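Local coordinates for protein catalase (Corynebacterium glutamicum, PDB 4B7H) that breaks down hydrogen peroxide into water and oxygen at a heme iron, also binds NADPH, and is inhibited by nitric oxide, at residues P31-S36 against D49-E54; E88-D93 against F214-A219; G115-W120 against K246-N251; D258-I263 against N313-N318. All blocks are in the same frame, centred on the assembly; numbering follows the deposited sequence.

Contact 1: P31-S36 against D49-E54; sequences PSENIS and DIHLIE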
loop_
_atom_site.group_PDB
_atom_site.type_symbol
_atom_site.label_atom_id
_atom_site.label_comp_id
_atom_site.label_asym_id
_atom_site.label_seq_id
_atom_site.Cartn_x
_atom_site.Cartn_y
_atom_site.Cartn_z
ATOM N N PRO A 31 -30.308 1.411 6.202
ATOM C CA PRO A 31 -31.562 2.179 6.232
ATOM C C PRO A 31 -31.846 2.889 4.894
ATOM O O PRO A 31 -32.944 2.755 4.348
ATOM C CB PRO A 31 -31.332 3.193 7.362
ATOM C CG PRO A 31 -30.265 2.543 8.241
ATOM C CD PRO A 31 -29.367 1.838 7.255
ATOM N N SER A 32 -30.873 3.618 4.353
ATOM C CA SER A 32 -31.101 4.336 3.097
ATOM C C SER A 32 -29.869 4.416 2.213
ATOM O O SER A 32 -28.747 4.616 2.701
ATOM C CB SER A 32 -31.617 5.755 3.374
ATOM O OG SER A 32 -31.970 6.429 2.171
ATOM N N GLU A 33 -30.101 4.284 0.908
ATOM C CA GLU A 33 -29.075 4.542 -0.098
ATOM C C GLU A 33 -29.226 5.944 -0.672
ATOM O O GLU A 33 -28.477 6.323 -1.572
ATOM C CB GLU A 33 -29.177 3.538 -1.251
ATOM C CG GLU A 33 -28.963 2.085 -0.865
ATOM C CD GLU A 33 -27.536 1.766 -0.440
ATOM O OE1 GLU A 33 -26.670 2.680 -0.407
ATOM O OE2 GLU A 33 -27.267 0.577 -0.162
ATOM N N ASN A 34 -30.201 6.697 -0.156
ATOM C CA ASN A 34 -30.606 7.971 -0.741
ATOM C C ASN A 34 -30.375 9.211 0.117
ATOM O O ASN A 34 -30.090 10.288 -0.415
ATOM C CB ASN A 34 -32.091 7.922 -1.124
ATOM C CG ASN A 34 -32.381 6.923 -2.240
ATOM O OD1 ASN A 34 -31.489 6.554 -3.018
ATOM N ND2 ASN A 34 -33.638 6.484 -2.330
ATOM N N ILE A 35 -30.535 9.079 1.431
ATOM C CA ILE A 35 -30.517 10.241 2.318
ATOM C C ILE A 35 -29.579 9.978 3.476
ATOM O O ILE A 35 -29.644 8.912 4.095
ATOM C CB ILE A 35 -31.932 10.539 2.880
ATOM C CG1 ILE A 35 -32.930 10.736 1.730
ATOM C CG2 ILE A 35 -31.899 11.741 3.834
ATOM C CD1 ILE A 35 -34.347 11.045 2.178
ATOM N N SER A 36 -28.704 10.945 3.755
ATOM C CA SER A 36 -27.765 10.841 4.872
ATOM C C SER A 36 -28.321 11.502 6.131
ATOM O O SER A 36 -29.220 12.355 6.056
ATOM C CB SER A 36 -26.392 11.421 4.494
ATOM O OG SER A 36 -26.486 12.769 4.047
ATOM N N ASP A 49 -23.076 8.482 10.600
ATOM C CA ASP A 49 -23.821 7.795 9.554
ATOM C C ASP A 49 -22.875 6.709 9.041
ATOM O O ASP A 49 -22.044 6.949 8.156
ATOM C CB ASP A 49 -24.275 8.744 8.442
ATOM C CG ASP A 49 -25.246 8.077 7.486
ATOM O OD1 ASP A 49 -25.098 6.848 7.283
ATOM O OD2 ASP A 49 -26.161 8.756 6.951
ATOM N N ILE A 50 -22.972 5.523 9.638
ATOM C CA ILE A 50 -21.979 4.480 9.407
ATOM C C ILE A 50 -21.983 4.046 7.946
ATOM O O ILE A 50 -20.926 3.907 7.324
ATOM C CB ILE A 50 -22.195 3.268 10.351
ATOM C CG1 ILE A 50 -22.152 3.726 11.815
ATOM C CG2 ILE A 50 -21.150 2.184 10.090
ATOM C CD1 ILE A 50 -22.618 2.675 12.804
ATOM N N HIS A 51 -23.172 3.852 7.394
ATOM C CA HIS A 51 -23.280 3.464 5.996
ATOM C C HIS A 51 -22.730 4.531 5.050
ATOM O O HIS A 51 -22.024 4.207 4.098
ATOM C CB HIS A 51 -24.721 3.108 5.632
ATOM C CG HIS A 51 -24.886 2.717 4.201
ATOM N ND1 HIS A 51 -24.180 1.680 3.630
ATOM C CD2 HIS A 51 -25.664 3.232 3.219
ATOM C CE1 HIS A 51 -24.517 1.572 2.356
ATOM N NE2 HIS A 51 -25.416 2.502 2.082
ATOM N N LEU A 52 -23.023 5.803 5.309
ATOM C CA LEU A 52 -22.490 6.868 4.455
ATOM C C LEU A 52 -20.970 6.793 4.364
ATOM O O LEU A 52 -20.391 6.824 3.274
ATOM C CB LEU A 52 -22.893 8.247 4.971
ATOM C CG LEU A 52 -22.276 9.434 4.228
ATOM C CD1 LEU A 52 -22.846 9.543 2.823
ATOM C CD2 LEU A 52 -22.496 10.727 5.025
ATOM N N ILE A 53 -20.318 6.700 5.517
ATOM C CA ILE A 53 -18.866 6.701 5.540
ATOM C C ILE A 53 -18.314 5.423 4.892
ATOM O O ILE A 53 -17.340 5.473 4.146
ATOM C CB ILE A 53 -18.310 6.917 6.963
ATOM C CG1 ILE A 53 -18.822 8.243 7.537
ATOM C CG2 ILE A 53 -16.788 6.852 6.959
ATOM C CD1 ILE A 53 -18.550 9.441 6.660
ATOM N N GLU A 54 -18.954 4.287 5.142
ATOM C CA GLU A 54 -18.485 3.026 4.576
ATOM C C GLU A 54 -18.606 3.042 3.043
ATOM O O GLU A 54 -17.701 2.602 2.320
ATOM C CB GLU A 54 -19.279 1.866 5.174
ATOM C CG GLU A 54 -18.840 0.492 4.733
ATOM C CD GLU A 54 -19.511 -0.580 5.559
ATOM O OE1 GLU A 54 -19.042 -0.851 6.684
ATOM O OE2 GLU A 54 -20.524 -1.143 5.100
HETATM O O HOH W 1 -28.356 7.510 6.045
#

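Contact 2: E88-D93 against F214-A219; sequences EYTKAD and FQWINA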
loop_
_atom_site.group_PDB
_atom_site.type_symbol
_atom_site.label_atom_id
_atom_site.label_comp_id
_atom_site.label_asym_id
_atom_site.label_seq_id
_atom_site.Cartn_x
_atom_site.Cartn_y
_atom_site.Cartn_z
ATOM N N GLU A 88 6.793 -36.787 -28.334
ATOM C CA GLU A 88 8.213 -37.003 -28.586
ATOM C C GLU A 88 9.032 -35.758 -28.232
ATOM O O GLU A 88 10.223 -35.859 -27.932
ATOM C CB GLU A 88 8.467 -37.432 -30.033
ATOM C CG GLU A 88 8.106 -36.394 -31.070
ATOM C CD GLU A 88 8.204 -36.939 -32.479
ATOM O OE1 GLU A 88 9.324 -37.307 -32.893
ATOM O OE2 GLU A 88 7.159 -37.002 -33.170
ATOM N N TYR A 89 8.385 -34.592 -28.230
ATOM C CA TYR A 89 9.079 -33.330 -27.973
ATOM C C TYR A 89 8.908 -32.759 -26.563
ATOM O O TYR A 89 9.820 -32.117 -26.034
ATOM C CB TYR A 89 8.618 -32.272 -28.966
ATOM C CG TYR A 89 8.671 -32.702 -30.407
ATOM C CD1 TYR A 89 9.888 -32.880 -31.051
ATOM C CD2 TYR A 89 7.505 -32.897 -31.131
ATOM C CE1 TYR A 89 9.942 -33.263 -32.376
ATOM C CE2 TYR A 89 7.545 -33.277 -32.455
ATOM C CZ TYR A 89 8.767 -33.457 -33.071
ATOM O OH TYR A 89 8.814 -33.837 -34.386
ATOM N N THR A 90 7.733 -32.947 -25.969
ATOM C CA THR A 90 7.482 -32.391 -24.639
ATOM C C THR A 90 6.647 -33.313 -23.770
ATOM O O THR A 90 5.749 -34.006 -24.259
ATOM C CB THR A 90 6.795 -31.002 -24.701
ATOM O OG1 THR A 90 6.616 -30.494 -23.370
ATOM C CG2 THR A 90 5.439 -31.104 -25.391
ATOM N N LYS A 91 6.960 -33.313 -22.478
ATOM C CA LYS A 91 6.191 -34.057 -21.499
ATOM C C LYS A 91 5.181 -33.164 -20.794
ATOM O O LYS A 91 4.489 -33.622 -19.881
ATOM C CB LYS A 91 7.118 -34.683 -20.454
ATOM C CG LYS A 91 7.817 -33.661 -19.555
ATOM C CD LYS A 91 8.627 -34.326 -18.448
ATOM C CE LYS A 91 9.305 -33.296 -17.554
ATOM N NZ LYS A 91 10.122 -33.957 -16.501
ATOM N N ALA A 92 5.091 -31.897 -21.201
ATOM C CA ALA A 92 4.184 -30.968 -20.522
ATOM C C ALA A 92 2.760 -31.534 -20.554
ATOM O O ALA A 92 2.253 -31.898 -21.616
ATOM C CB ALA A 92 4.239 -29.583 -21.168
ATOM N N ASP A 93 2.129 -31.625 -19.388
ATOM C CA ASP A 93 0.856 -32.324 -19.278
ATOM C C ASP A 93 -0.218 -31.794 -20.226
ATOM O O ASP A 93 -0.895 -32.576 -20.896
ATOM C CB ASP A 93 0.351 -32.325 -17.836
ATOM C CG ASP A 93 -0.750 -33.336 -17.621
ATOM O OD1 ASP A 93 -0.432 -34.545 -17.503
ATOM O OD2 ASP A 93 -1.933 -32.923 -17.576
ATOM N N PHE A 214 11.518 -20.661 -26.578
ATOM C CA PHE A 214 11.395 -21.414 -25.341
ATOM C C PHE A 214 12.005 -22.794 -25.535
ATOM O O PHE A 214 12.522 -23.119 -26.617
ATOM C CB PHE A 214 9.925 -21.537 -24.950
ATOM C CG PHE A 214 9.310 -20.226 -24.560
ATOM C CD1 PHE A 214 9.457 -19.737 -23.269
ATOM C CD2 PHE A 214 8.614 -19.470 -25.494
ATOM C CE1 PHE A 214 8.915 -18.511 -22.907
ATOM C CE2 PHE A 214 8.061 -18.250 -25.145
ATOM C CZ PHE A 214 8.209 -17.770 -23.846
ATOM N N GLN A 215 11.944 -23.619 -24.497
ATOM C CA GLN A 215 12.444 -24.981 -24.614
ATOM C C GLN A 215 11.339 -25.977 -24.272
ATOM O O GLN A 215 10.510 -25.722 -23.402
ATOM C CB GLN A 215 13.665 -25.191 -23.715
ATOM C CG GLN A 215 14.477 -26.431 -24.066
ATOM C CD GLN A 215 15.727 -26.542 -23.228
ATOM O OE1 GLN A 215 15.681 -26.982 -22.079
ATOM N NE2 GLN A 215 16.851 -26.117 -23.785
ATOM N N TRP A 216 11.313 -27.092 -24.996
ATOM C CA TRP A 216 10.460 -28.222 -24.668
ATOM C C TRP A 216 11.377 -29.366 -24.273
ATOM O O TRP A 216 12.423 -29.581 -24.902
ATOM C CB TRP A 216 9.612 -28.635 -25.872
ATOM C CG TRP A 216 8.281 -27.950 -25.981
ATOM C CD1 TRP A 216 7.796 -26.953 -25.183
ATOM C CD2 TRP A 216 7.255 -28.228 -26.944
ATOM N NE1 TRP A 216 6.530 -26.594 -25.594
ATOM C CE2 TRP A 216 6.175 -27.365 -26.670
ATOM C CE3 TRP A 216 7.146 -29.131 -28.013
ATOM C CZ2 TRP A 216 4.999 -27.376 -27.427
ATOM C CZ3 TRP A 216 5.986 -29.141 -28.764
ATOM C CH2 TRP A 216 4.925 -28.270 -28.470
ATOM N N ILE A 217 11.008 -30.080 -23.218
ATOM C CA ILE A 217 11.779 -31.239 -22.784
ATOM C C ILE A 217 10.837 -32.435 -22.684
ATOM O O ILE A 217 9.746 -32.333 -22.100
ATOM C CB ILE A 217 12.466 -30.984 -21.424
ATOM C CG1 ILE A 217 13.317 -29.710 -21.469
ATOM C CG2 ILE A 217 13.330 -32.159 -21.029
ATOM C CD1 ILE A 217 14.147 -29.487 -20.214
ATOM N N ASN A 218 11.244 -33.562 -23.269
ATOM C CA ASN A 218 10.408 -34.762 -23.260
ATOM C C ASN A 218 10.624 -35.614 -22.002
ATOM O O ASN A 218 11.411 -35.246 -21.118
ATOM C CB ASN A 218 10.559 -35.574 -24.569
ATOM C CG ASN A 218 11.921 -36.240 -24.713
ATOM O OD1 ASN A 218 12.696 -36.313 -23.764
ATOM N ND2 ASN A 218 12.209 -36.745 -25.909
ATOM N N ALA A 219 9.933 -36.747 -21.920
ATOM C CA ALA A 219 9.984 -37.588 -20.727
ATOM C C ALA A 219 11.383 -38.129 -20.461
ATOM O O ALA A 219 11.733 -38.415 -19.312
ATOM C CB ALA A 219 8.976 -38.726 -20.839
HETATM O O HOH W 2 12.199 -34.809 -18.392
#

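Contact 3: G115-W120 against K246-N251; sequences GSPDTW and KVAGEN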
loop_
_atom_site.group_PDB
_atom_site.type_symbol
_atom_site.label_atom_id
_atom_site.label_comp_id
_atom_site.label_asym_id
_atom_site.label_seq_id
_atom_site.Cartn_x
_atom_site.Cartn_y
_atom_site.Cartn_z
ATOM N N GLY A 115 -7.982 4.301 -20.031
ATOM C CA GLY A 115 -9.162 4.814 -20.696
ATOM C C GLY A 115 -8.944 5.045 -22.172
ATOM O O GLY A 115 -9.832 5.548 -22.866
ATOM N N SER A 116 -7.762 4.649 -22.644
ATOM C CA SER A 116 -7.249 5.004 -23.982
ATOM C C SER A 116 -7.819 4.056 -25.039
ATOM O O SER A 116 -8.307 2.979 -24.705
ATOM C CB SER A 116 -5.713 4.993 -24.023
ATOM O OG SER A 116 -5.187 3.694 -23.853
ATOM N N PRO A 117 -7.771 4.451 -26.322
ATOM C CA PRO A 117 -8.429 3.631 -27.351
ATOM C C PRO A 117 -7.737 2.308 -27.692
ATOM O O PRO A 117 -6.504 2.235 -27.796
ATOM C CB PRO A 117 -8.415 4.545 -28.587
ATOM C CG PRO A 117 -8.246 5.919 -28.043
ATOM C CD PRO A 117 -7.347 5.752 -26.859
ATOM N N ASP A 118 -8.552 1.282 -27.933
ATOM C CA ASP A 118 -8.062 -0.011 -28.379
ATOM C C ASP A 118 -7.368 0.073 -29.738
ATOM O O ASP A 118 -6.535 -0.779 -30.057
ATOM C CB ASP A 118 -9.227 -0.988 -28.539
ATOM C CG ASP A 118 -9.875 -1.391 -27.218
ATOM O OD1 ASP A 118 -9.271 -1.242 -26.133
ATOM O OD2 ASP A 118 -11.005 -1.904 -27.284
ATOM N N THR A 119 -7.717 1.073 -30.549
ATOM C CA THR A 119 -7.236 1.104 -31.935
ATOM C C THR A 119 -6.202 2.192 -32.240
ATOM O O THR A 119 -5.995 2.556 -33.405
ATOM C CB THR A 119 -8.397 1.149 -32.966
ATOM O OG1 THR A 119 -9.179 2.334 -32.772
ATOM C CG2 THR A 119 -9.298 -0.061 -32.802
ATOM N N TRP A 120 -5.537 2.706 -31.208
ATOM C CA TRP A 120 -4.287 3.416 -31.445
ATOM C C TRP A 120 -3.330 2.419 -32.106
ATOM O O TRP A 120 -3.367 1.230 -31.788
ATOM C CB TRP A 120 -3.661 3.887 -30.129
ATOM C CG TRP A 120 -4.184 5.179 -29.606
ATOM C CD1 TRP A 120 -5.124 5.983 -30.185
ATOM C CD2 TRP A 120 -3.788 5.829 -28.394
ATOM N NE1 TRP A 120 -5.335 7.093 -29.408
ATOM C CE2 TRP A 120 -4.535 7.020 -28.296
ATOM C CE3 TRP A 120 -2.884 5.512 -27.376
ATOM C CZ2 TRP A 120 -4.400 7.902 -27.221
ATOM C CZ3 TRP A 120 -2.752 6.389 -26.305
ATOM C CH2 TRP A 120 -3.506 7.570 -26.237
ATOM N N LYS A 246 -10.108 6.990 -36.814
ATOM C CA LYS A 246 -11.533 7.312 -36.749
ATOM C C LYS A 246 -12.252 6.452 -35.708
ATOM O O LYS A 246 -13.036 6.962 -34.901
ATOM C CB LYS A 246 -12.197 7.149 -38.117
ATOM C CG LYS A 246 -13.653 7.606 -38.158
ATOM C CD LYS A 246 -14.226 7.519 -39.569
ATOM C CE LYS A 246 -15.648 8.068 -39.641
ATOM N NZ LYS A 246 -16.679 7.037 -39.331
ATOM N N VAL A 247 -11.981 5.151 -35.721
ATOM C CA VAL A 247 -12.574 4.244 -34.742
ATOM C C VAL A 247 -12.142 4.585 -33.314
ATOM O O VAL A 247 -12.933 4.466 -32.381
ATOM C CB VAL A 247 -12.259 2.767 -35.077
ATOM C CG1 VAL A 247 -12.685 1.833 -33.939
ATOM C CG2 VAL A 247 -12.951 2.373 -36.387
ATOM N N ALA A 248 -10.900 5.028 -33.146
ATOM C CA ALA A 248 -10.403 5.388 -31.817
ATOM C C ALA A 248 -11.289 6.453 -31.170
ATOM O O ALA A 248 -11.530 6.429 -29.957
ATOM C CB ALA A 248 -8.964 5.869 -31.899
ATOM N N GLY A 249 -11.788 7.377 -31.986
ATOM C CA GLY A 249 -12.685 8.413 -31.503
ATOM C C GLY A 249 -14.126 7.962 -31.334
ATOM O O GLY A 249 -14.813 8.386 -30.401
ATOM N N GLU A 250 -14.588 7.104 -32.236
ATOM C CA GLU A 250 -15.978 6.651 -32.227
ATOM C C GLU A 250 -16.265 5.657 -31.109
ATOM O O GLU A 250 -17.340 5.674 -30.496
ATOM C CB GLU A 250 -16.323 6.004 -33.566
ATOM C CG GLU A 250 -16.267 6.944 -34.748
ATOM C CD GLU A 250 -16.603 6.254 -36.056
ATOM O OE1 GLU A 250 -16.278 5.053 -36.209
ATOM O OE2 GLU A 250 -17.191 6.917 -36.936
ATOM N N ASN A 251 -15.322 4.754 -30.879
ATOM C CA ASN A 251 -15.464 3.770 -29.817
ATOM C C ASN A 251 -14.092 3.386 -29.303
ATOM O O ASN A 251 -13.415 2.542 -29.893
ATOM C CB ASN A 251 -16.220 2.526 -30.298
ATOM C CG ASN A 251 -16.533 1.557 -29.163
ATOM O OD1 ASN A 251 -16.117 1.769 -28.017
ATOM N ND2 ASN A 251 -17.278 0.493 -29.472
HETATM O O HOH W 3 -10.648 2.187 -30.382
#

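Contact 4: D258-I263 against N313-N318; sequences DLYNAI and NRNPRN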
loop_
_atom_site.group_PDB
_atom_site.type_symbol
_atom_site.label_atom_id
_atom_site.label_comp_id
_atom_site.label_asym_id
_atom_site.label_seq_id
_atom_site.Cartn_x
_atom_site.Cartn_y
_atom_site.Cartn_z
ATOM N N ASP A 258 -16.146 -5.710 -29.191
ATOM C CA ASP A 258 -16.228 -6.753 -30.210
ATOM C C ASP A 258 -16.088 -8.154 -29.620
ATOM O O ASP A 258 -16.841 -9.064 -29.985
ATOM C CB ASP A 258 -15.164 -6.548 -31.284
ATOM C CG ASP A 258 -15.030 -7.748 -32.196
ATOM O OD1 ASP A 258 -15.771 -7.817 -33.205
ATOM O OD2 ASP A 258 -14.197 -8.636 -31.899
ATOM N N LEU A 259 -15.121 -8.337 -28.726
ATOM C CA LEU A 259 -14.893 -9.670 -28.171
ATOM C C LEU A 259 -16.063 -10.095 -27.270
ATOM O O LEU A 259 -16.522 -11.248 -27.350
ATOM C CB LEU A 259 -13.546 -9.756 -27.434
ATOM C CG LEU A 259 -13.225 -11.130 -26.833
ATOM C CD1 LEU A 259 -13.072 -12.189 -27.925
ATOM C CD2 LEU A 259 -11.980 -11.065 -25.970
ATOM N N TYR A 260 -16.554 -9.169 -26.443
ATOM C CA TYR A 260 -17.705 -9.434 -25.582
ATOM C C TYR A 260 -18.900 -9.865 -26.430
ATOM O O TYR A 260 -19.545 -10.877 -26.152
ATOM C CB TYR A 260 -18.063 -8.192 -24.742
ATOM C CG TYR A 260 -19.483 -8.236 -24.177
ATOM C CD1 TYR A 260 -19.774 -8.977 -23.044
ATOM C CD2 TYR A 260 -20.527 -7.546 -24.791
ATOM C CE1 TYR A 260 -21.064 -9.034 -22.515
ATOM C CE2 TYR A 260 -21.818 -7.598 -24.286
ATOM C CZ TYR A 260 -22.080 -8.343 -23.144
ATOM O OH TYR A 260 -23.361 -8.395 -22.638
ATOM N N ASN A 261 -19.195 -9.078 -27.456
ATOM C CA ASN A 261 -20.337 -9.351 -28.319
ATOM C C ASN A 261 -20.197 -10.673 -29.075
ATOM O O ASN A 261 -21.162 -11.428 -29.187
ATOM C CB ASN A 261 -20.547 -8.204 -29.312
ATOM C CG ASN A 261 -21.170 -6.974 -28.674
ATOM O OD1 ASN A 261 -21.847 -7.061 -27.653
ATOM N ND2 ASN A 261 -20.960 -5.819 -29.294
ATOM N N ALA A 262 -19.000 -10.960 -29.583
ATOM C CA ALA A 262 -18.777 -12.195 -30.335
ATOM C C ALA A 262 -19.097 -13.400 -29.462
ATOM O O ALA A 262 -19.802 -14.330 -29.874
ATOM C CB ALA A 262 -17.348 -12.272 -30.832
ATOM N N ILE A 263 -18.598 -13.381 -28.237
ATOM C CA ILE A 263 -18.819 -14.511 -27.348
ATOM C C ILE A 263 -20.280 -14.599 -26.894
ATOM O O ILE A 263 -20.845 -15.695 -26.833
ATOM C CB ILE A 263 -17.835 -14.495 -26.164
ATOM C CG1 ILE A 263 -16.422 -14.727 -26.696
ATOM C CG2 ILE A 263 -18.202 -15.558 -25.126
ATOM C CD1 ILE A 263 -15.359 -14.582 -25.658
ATOM N N ASN A 313 -14.842 -19.244 -25.346
ATOM C CA ASN A 313 -16.282 -19.483 -25.262
ATOM C C ASN A 313 -16.962 -19.001 -23.979
ATOM O O ASN A 313 -18.105 -19.362 -23.714
ATOM C CB ASN A 313 -16.607 -20.968 -25.514
ATOM C CG ASN A 313 -16.008 -21.893 -24.461
ATOM O OD1 ASN A 313 -15.419 -21.443 -23.469
ATOM N ND2 ASN A 313 -16.161 -23.199 -24.671
ATOM N N ARG A 314 -16.275 -18.177 -23.193
ATOM C CA ARG A 314 -16.856 -17.688 -21.952
ATOM C C ARG A 314 -16.383 -16.274 -21.660
ATOM O O ARG A 314 -15.179 -16.023 -21.559
ATOM C CB ARG A 314 -16.485 -18.630 -20.799
ATOM C CG ARG A 314 -16.825 -18.094 -19.394
ATOM C CD ARG A 314 -18.339 -18.034 -19.128
ATOM N NE ARG A 314 -18.921 -19.370 -19.195
ATOM C CZ ARG A 314 -19.787 -19.777 -20.118
ATOM N NH1 ARG A 314 -20.228 -18.934 -21.045
ATOM N NH2 ARG A 314 -20.229 -21.030 -20.101
ATOM N N ASN A 315 -17.329 -15.350 -21.526
ATOM C CA ASN A 315 -17.015 -14.001 -21.086
ATOM C C ASN A 315 -16.751 -14.013 -19.583
ATOM O O ASN A 315 -17.275 -14.874 -18.865
ATOM C CB ASN A 315 -18.179 -13.052 -21.387
ATOM C CG ASN A 315 -18.191 -12.559 -22.826
ATOM O OD1 ASN A 315 -19.253 -12.407 -23.442
ATOM N ND2 ASN A 315 -17.011 -12.293 -23.362
ATOM N N PRO A 316 -15.943 -13.060 -19.089
ATOM C CA PRO A 316 -15.808 -12.981 -17.628
ATOM C C PRO A 316 -17.156 -12.705 -16.942
ATOM O O PRO A 316 -18.053 -12.115 -17.554
ATOM C CB PRO A 316 -14.873 -11.781 -17.426
ATOM C CG PRO A 316 -15.008 -10.964 -18.669
ATOM C CD PRO A 316 -15.276 -11.942 -19.780
ATOM N N ARG A 317 -17.288 -13.129 -15.689
ATOM C CA ARG A 317 -18.448 -12.772 -14.875
ATOM C C ARG A 317 -18.324 -11.340 -14.357
ATOM O O ARG A 317 -19.320 -10.627 -14.258
ATOM C CB ARG A 317 -18.582 -13.709 -13.675
ATOM C CG ARG A 317 -18.514 -15.190 -13.983
ATOM C CD ARG A 317 -19.754 -15.690 -14.669
ATOM N NE ARG A 317 -19.825 -17.152 -14.655
ATOM C CZ ARG A 317 -20.396 -17.874 -15.612
ATOM N NH1 ARG A 317 -20.934 -17.271 -16.663
ATOM N NH2 ARG A 317 -20.420 -19.198 -15.524
ATOM N N ASN A 318 -17.103 -10.934 -14.009
ATOM C CA ASN A 318 -16.844 -9.596 -13.484
ATOM C C ASN A 318 -15.486 -9.149 -14.015
ATOM O O ASN A 318 -14.466 -9.786 -13.735
ATOM C CB ASN A 318 -16.885 -9.584 -11.943
ATOM C CG ASN A 318 -16.589 -8.208 -11.349
ATOM O OD1 ASN A 318 -15.497 -7.670 -11.527
ATOM N ND2 ASN A 318 -17.554 -7.646 -10.619
#

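Contact 1: P31-S36 against D49-E54
H51 NE2 donates a hydrogen bond to E33 OE1, the two atoms 2.8 Å apart and the N-H...O angle 172°. OE1 lies in the imidazole plane at the ring edge, yet the donor comes from above the carboxylate plane, the two planes standing 73° apart. E33 is bent at chi2 (-68°), which folds CD back from an extended course. K55 adds a salt bridge to OE1 and T22 a hydrogen bond to OE2, a setting likely to keep the carboxylate charged. At the same ring edge, S32 O stands 3.4 Å from H51 CD2. D49 is the N-cap of helix 50-59, its OD1 accepting from L52 N at 3.0 Å; in the loop, S32 OG accepts from the amides of N34 and I35 in an ST turn and ST motif. OD2 of D49 bonds to A37 N and accepts a hydrogen bond from a water that also donates to I35 O. Apolar contact is slight: S36 CB meets L52 CD2 at 4.0 Å. The contact is buried between subunits: D410 of the second subunit hydrogen-bonds to S32 OG, D151 of the third subunit hydrogen-bonds to S36 OG, and M153 of the third subunit packs on H51 and L52.

Contact 2: E88-D93 against F214-A219
T90 lays its methyl on the indole of W216: CG2 is 3.7 Å from the centroid of the six-membered ring and 13° off the ring normal, a CH-pi contact over the face. T90 CB rests on the same ring system nearer the five-membered part, 3.6 Å from W216 CD2. With chi1 at -178°, OG1 is anti to the backbone N, where it accepts from A92 N in an ST turn and also bonds to G336 O. Y89 meets the indole differently, its CB coming in near the ring plane at the edge, 3.6 Å from W216 CE3. The ring of F95 meets the same indole, and W216 NE1 bonds to Y228 OH, which helps to fix the ring's rotation.

Two hydrogen bonds flank T90: the side-chain amide of N218 gives ND2 to E88 O (3.0 Å), with the oxygen close to the amide plane, and the backbone gives K91 N to I217 O (3.0 Å). The CA of T90 adds a CA-H...O contact to I217 O at 3.4 Å. Farther out, the extended K91 side chain brings NZ to a water that donates to N218 O. The touching parts, 88-91 and 216-219, run 89° apart, so 88-93, part of the connection between strands 73-82 and 100-108, passes across the end of strand 214-217. W216 also touches V224, V226 and V275, and the threonine-tryptophan CH-pi contact forms where the crossing loop meets the end of strand 214-217 in the antiparallel beta barrel of the catalase fold.

Contact 3: G115-W120 against K246-N251
T119 holds OG1 between its backbone N and carbonyl carbon (chi1 61°), while V247 has CG1 anti to its backbone N (chi1 171°); with these rotamers the two side chains cross at about a right angle, T119 OG1 standing 3.7 Å from V247 CG1. T119 CG2 meets that same methyl at 4.0 Å. T119 OG1 also lies 3.2 Å from A248 N, but the angle is too poor for a hydrogen bond; it hydrogen-bonds instead to A244 O, one turn earlier in the helix. A water donates both to OG1 and to N251 O, bridging the turn to the residue where the chain leaves helical geometry. A248 CB makes the apolar contact, meeting P117 CB at 3.6 Å and, more loosely and obliquely, W120 CD1. P117 in turn sets its CD 3.4 Å above the indole plane of W120, as the type I turn from P117 to W120 doubles back. Within that turn D118 binds K72 through OD1 and the amide of R256 through OD2. The turn, part of the connection from strand 100-108 to strand 125-132, thus sits against the C-terminal end of helix 241-250, with D118 reaching the first turn of helix 254-264.

Contact 4: D258-I263 against N313-N318
N315 buries a polar amide against the hydrocarbon of I263, its CG 3.8 Å from I263 CG2. This happens just past a classic beta bulge, in which N313 and R314 both face F77 of strand 73-82 as strand 305-314 of the catalase barrel comes to its end. The amide runs past the isoleucine in the opposite direction and reaches Y260, whose CD1 is 3.9 Å from N315 CG. The Y260 and N315 side chains cross at about a right angle, although their flat groups are turned only 22° apart. N315 CG is anti to its own carbonyl carbon (chi1 -82°), and that torsion sets CG against the CG2 branch of I263. Around this pair, I263 packs on A76 and L259 on H74, so helix 254-264 also packs on strand 73-82. R314, pointing away from the helix, forms a salt bridge with D7 and a hydrogen bond to E2 O in the N-terminal region, and Y260 OH binds K167 of the third subunit. I263 CG2 rests on the bulge backbone itself, 3.8 Å from both N313 C and R314 N.

How the contacts relate
Contact 1 closes first along the chain, far out from the barrel; its centre is 58 Å from that of contact 2, and the two lie on opposite sides of the chain's centre. Contacts 2 and 3 alternate in sequence, 88-93 and 115-120 preceding 214-219 and 246-251, so barrel connections are tied to parts that follow much later. Contacts 2 and 4 reach the same antiparallel sheet at places 32 Å apart between centres. Contacts 3 and 4 are neighbours, with nearest atoms about 6 Å apart, on the successive helices 241-250 and 254-264. Contacts 1, 3 and 4 also touch the third subunit, so three of the four lie where subunits meet.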